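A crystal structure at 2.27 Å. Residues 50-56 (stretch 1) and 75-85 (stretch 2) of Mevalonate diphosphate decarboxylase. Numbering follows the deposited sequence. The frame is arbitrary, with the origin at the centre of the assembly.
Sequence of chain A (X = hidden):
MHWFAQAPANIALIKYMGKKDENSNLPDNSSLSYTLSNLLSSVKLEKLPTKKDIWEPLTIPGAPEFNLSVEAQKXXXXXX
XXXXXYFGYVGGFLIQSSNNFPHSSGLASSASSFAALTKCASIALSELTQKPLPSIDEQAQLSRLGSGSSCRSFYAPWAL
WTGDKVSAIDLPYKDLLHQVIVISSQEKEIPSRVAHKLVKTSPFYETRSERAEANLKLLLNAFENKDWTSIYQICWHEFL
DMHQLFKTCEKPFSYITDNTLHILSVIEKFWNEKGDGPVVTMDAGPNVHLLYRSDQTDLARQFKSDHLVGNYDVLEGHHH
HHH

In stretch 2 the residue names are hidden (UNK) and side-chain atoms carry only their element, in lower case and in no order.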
# COMPACT_ATOMS: atom_id res chain seq x y z
N THR A 50 22.84 -8.41 -28.80
CA THR A 50 23.54 -7.55 -27.86
C THR A 50 22.91 -7.56 -26.47
O THR A 50 21.98 -8.32 -26.20
CB THR A 50 23.56 -6.09 -28.34
OG1 THR A 50 24.26 -5.27 -27.39
CG2 THR A 50 22.14 -5.56 -28.49
N LYS A 51 23.41 -6.69 -25.60
CA LYS A 51 22.91 -6.57 -24.24
C LYS A 51 22.03 -5.33 -24.09
O LYS A 51 21.34 -5.16 -23.09
CB LYS A 51 24.08 -6.46 -23.25
CG LYS A 51 24.68 -7.80 -22.80
CD LYS A 51 25.37 -8.51 -23.94
CE LYS A 51 26.08 -9.78 -23.45
NZ LYS A 51 26.75 -10.48 -24.59
N LYS A 52 22.06 -4.46 -25.10
CA LYS A 52 21.29 -3.23 -25.04
C LYS A 52 19.99 -3.24 -25.84
O LYS A 52 19.92 -3.74 -26.96
CB LYS A 52 22.17 -2.06 -25.50
CG LYS A 52 23.35 -1.80 -24.59
CD LYS A 52 22.89 -1.37 -23.20
CE LYS A 52 24.07 -0.91 -22.35
NZ LYS A 52 23.63 -0.44 -21.01
N ASP A 53 18.95 -2.68 -25.23
CA ASP A 53 17.64 -2.61 -25.86
C ASP A 53 17.57 -1.49 -26.89
O ASP A 53 18.34 -0.53 -26.84
CB ASP A 53 16.57 -2.37 -24.80
CG ASP A 53 16.67 -3.34 -23.64
OD1 ASP A 53 16.79 -4.56 -23.90
OD2 ASP A 53 16.64 -2.89 -22.48
N ILE A 54 16.65 -1.64 -27.84
CA ILE A 54 16.45 -0.62 -28.86
C ILE A 54 14.95 -0.40 -28.96
O ILE A 54 14.18 -1.36 -28.98
CB ILE A 54 16.97 -1.08 -30.24
CG1 ILE A 54 18.49 -1.24 -30.20
CG2 ILE A 54 16.56 -0.08 -31.30
CD1 ILE A 54 19.08 -1.69 -31.52
N TRP A 55 14.55 0.87 -29.00
CA TRP A 55 13.14 1.21 -29.09
C TRP A 55 12.78 1.75 -30.47
O TRP A 55 13.33 2.76 -30.93
CB TRP A 55 12.77 2.26 -28.04
CG TRP A 55 11.32 2.64 -28.08
CD1 TRP A 55 10.25 1.80 -27.98
CD2 TRP A 55 10.78 3.96 -28.22
NE1 TRP A 55 9.08 2.51 -28.05
CE2 TRP A 55 9.37 3.84 -28.19
CE3 TRP A 55 11.35 5.23 -28.36
CZ2 TRP A 55 8.52 4.94 -28.30
CZ3 TRP A 55 10.50 6.33 -28.46
CH2 TRP A 55 9.10 6.17 -28.43
N GLU A 56 11.85 1.06 -31.14
CA GLU A 56 11.41 1.47 -32.46
C GLU A 56 9.90 1.53 -32.50
O GLU A 56 9.24 0.56 -32.82
CB GLU A 56 11.92 0.48 -33.51
CG GLU A 56 11.42 0.74 -34.92
CD GLU A 56 11.86 -0.34 -35.88
OE1 GLU A 56 11.88 -1.52 -35.45
OE2 GLU A 56 12.16 -0.04 -37.06
N UNK A 75 12.72 6.75 -20.61
CA UNK A 75 11.82 6.18 -19.63
C UNK A 75 11.37 4.77 -20.01
O UNK A 75 11.33 3.88 -19.18
c UNK A 75 11.08 8.52 -17.49
n UNK A 75 8.75 7.61 -14.81
c UNK A 75 10.58 7.06 -19.46
c UNK A 75 10.85 8.48 -18.98
n UNK A 75 10.89 8.43 -14.68
c UNK A 75 9.85 8.04 -15.41
n UNK A 75 9.91 8.07 -16.74
N UNK A 76 11.02 4.59 -21.28
CA UNK A 76 10.53 3.31 -21.77
C UNK A 76 11.58 2.20 -21.70
O UNK A 76 11.29 1.09 -21.26
c UNK A 76 8.81 2.57 -23.51
c UNK A 76 6.56 1.81 -22.99
c UNK A 76 6.58 0.97 -24.09
c UNK A 76 10.00 3.46 -23.20
c UNK A 76 8.81 1.73 -24.62
c UNK A 76 7.67 2.60 -22.70
c UNK A 76 7.71 0.93 -24.91
N UNK A 77 12.80 2.51 -22.15
CA UNK A 77 13.88 1.55 -22.12
C UNK A 77 14.27 1.25 -20.66
O UNK A 77 14.42 0.09 -20.27
c UNK A 77 14.74 1.94 -24.45
c UNK A 77 15.78 2.53 -25.40
c UNK A 77 15.08 2.07 -22.95
c UNK A 77 16.36 1.29 -22.62
N UNK A 78 14.42 2.30 -19.85
CA UNK A 78 14.76 2.08 -18.44
C UNK A 78 13.76 1.12 -17.79
O UNK A 78 14.13 0.31 -16.94
o UNK A 78 15.98 5.41 -17.47
c UNK A 78 14.74 3.40 -17.65
o UNK A 78 16.98 3.68 -18.40
c UNK A 78 15.98 4.22 -17.86
N UNK A 79 12.49 1.20 -18.19
CA UNK A 79 11.49 0.31 -17.61
C UNK A 79 11.75 -1.13 -18.01
O UNK A 79 11.53 -2.04 -17.22
c UNK A 79 7.85 -0.82 -15.60
n UNK A 79 8.84 -0.02 -15.95
c UNK A 79 9.00 -0.05 -17.32
c UNK A 79 10.07 0.72 -18.02
n UNK A 79 7.35 -1.36 -16.70
c UNK A 79 8.05 -0.90 -17.79
N UNK A 80 12.23 -1.34 -19.23
CA UNK A 80 12.53 -2.70 -19.66
C UNK A 80 13.72 -3.20 -18.85
O UNK A 80 13.70 -4.32 -18.34
c UNK A 80 12.86 -2.77 -21.16
c UNK A 80 13.24 -4.18 -21.65
c UNK A 80 12.14 -5.15 -21.24
c UNK A 80 13.45 -4.21 -23.17
N UNK A 81 14.74 -2.36 -18.72
CA UNK A 81 15.94 -2.72 -17.95
C UNK A 81 15.50 -3.11 -16.55
O UNK A 81 15.92 -4.14 -16.00
c UNK A 81 17.51 -1.23 -19.24
c UNK A 81 16.92 -1.52 -17.86
c UNK A 81 18.04 -1.82 -16.86
N UNK A 82 14.64 -2.28 -15.97
CA UNK A 82 14.11 -2.51 -14.64
C UNK A 82 13.46 -3.88 -14.58
O UNK A 82 13.68 -4.64 -13.64
c UNK A 82 11.27 -0.50 -12.77
c UNK A 82 13.07 -1.41 -14.31
n UNK A 82 11.99 0.77 -12.68
c UNK A 82 12.24 -1.66 -13.05
c UNK A 82 11.83 1.79 -13.52
n UNK A 82 12.58 2.87 -13.38
n UNK A 82 10.95 1.72 -14.51
N UNK A 83 12.67 -4.21 -15.60
CA UNK A 83 11.99 -5.50 -15.63
C UNK A 83 12.98 -6.65 -15.80
O UNK A 83 12.83 -7.69 -15.17
c UNK A 83 8.84 -4.51 -17.71
c UNK A 83 10.93 -5.51 -16.75
c UNK A 83 9.82 -4.48 -16.54
c UNK A 83 9.08 -4.77 -15.24
N UNK A 84 13.99 -6.45 -16.63
CA UNK A 84 14.98 -7.50 -16.85
C UNK A 84 15.76 -7.78 -15.57
O UNK A 84 16.08 -8.94 -15.27
c UNK A 84 17.08 -5.49 -20.25
n UNK A 84 17.99 -5.26 -21.41
c UNK A 84 16.33 -6.81 -20.42
c UNK A 84 15.95 -7.10 -17.97
c UNK A 84 15.30 -7.02 -19.33
N UNK A 85 16.07 -6.73 -14.82
CA UNK A 85 16.80 -6.90 -13.58
C UNK A 85 15.93 -7.62 -12.56
O UNK A 85 16.42 -8.43 -11.77
c UNK A 85 17.26 -5.54 -13.04
c UNK A 85 18.50 -3.40 -13.59
c UNK A 85 18.07 -4.77 -14.07
o UNK A 85 19.63 -3.00 -13.92
o UNK A 85 17.71 -2.72 -12.90
O HOH W 1 20.12 -3.49 -21.07

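Position 75 has seven side-chain atoms: three carbons in a row, a nitrogen, then a carbon carrying two more nitrogens. Nothing of it reaches stretch 1. That guanidinium pattern is Arg75, which suits a partly exposed site; its NH2 is hydrogen-bonded elsewhere in the structure. Position 76 holds one carbon and then a ring of six carbons, with no oxygen on the ring; a ring carbon lies 3.5 Å from NE1 of Trp55. This is Phe76, and the close atom is its CD2. Its CA-to-CB bond points toward stretch 1, and the pair is an offset edge-to-face one, with the edge of Phe76 toward the face of Trp55 and the planes at 61°. A flat, apolar ring suits this buried site.

Position 77 has four carbons, forked at the first, with one arm two carbons long. The longer arm ends 4.0 Å from CB of Trp55, while the short arm's carbon is 4.2 Å from OD2 of Asp53. This is Ile77, the two atoms being CD1 and CG2. Branching at CB thus lets one residue touch both neighbours. Position 78 shows two carbons, the second carrying two oxygens, and is Asp78; its CA-to-CB bond points away and it makes no contact with stretch 1, as a charged group on a partly exposed turn of helix can afford.

Position 79, one carbon and a five-membered ring of three carbons and two nitrogens, is out of reach of stretch 1. It is His79, whose NE2 is satisfied elsewhere in the structure, as a buried polar ring requires. Position 80 has four carbons forked at the second, and one comes within 3.4 Å of CG of Asp53: Leu80, through CD2. Its CA-to-CB bond points toward stretch 1, so that a compact aliphatic group packs against the carboxylate without competing for its hydrogen bonds. Position 81 has three carbons, one carrying the other two, and one lies 3.7 Å from OD2 of Asp53: Val81, through CG2. Its CA-to-CB bond runs sideways, a small contact for a short side chain.

Position 82 repeats the guanidinium pattern and is Arg82. It turns to its own helix, where NH1 donates to ND1 of His79 at 3.1 Å. Position 83, again four carbons forked at the second, is Leu83, out of reach of stretch 1 but apolar, as suits its buried site. Position 84 has four carbons in a row ending in nitrogen, 2.9 Å from OD1 of Asp53: a long chain with a cationic tip, Lys84. Position 85 has three carbons, the third carrying two oxygens, and is Glu85, exposed and without a partner on stretch 1.

The contact works because the helix points the CA-to-CB bonds of adjacent 76 and 77, then 80 and 84, toward stretch 1. At one end Phe76 and Ile77 pack against Trp55. At the other, NZ of Lys84 forms a salt bridge with OD1 of Asp53, and a weak hydrogen bond to OD2 at 2.9 Å; O of water 1 accepts from NZ of Lys84 at 2.8 Å and donates to O of Lys51 at 2.9 Å. The carboxylate of Asp53 is anchored by charge and flanked by aliphatic carbons.

Stretch 2 75-85: RFIDHLVRLKE
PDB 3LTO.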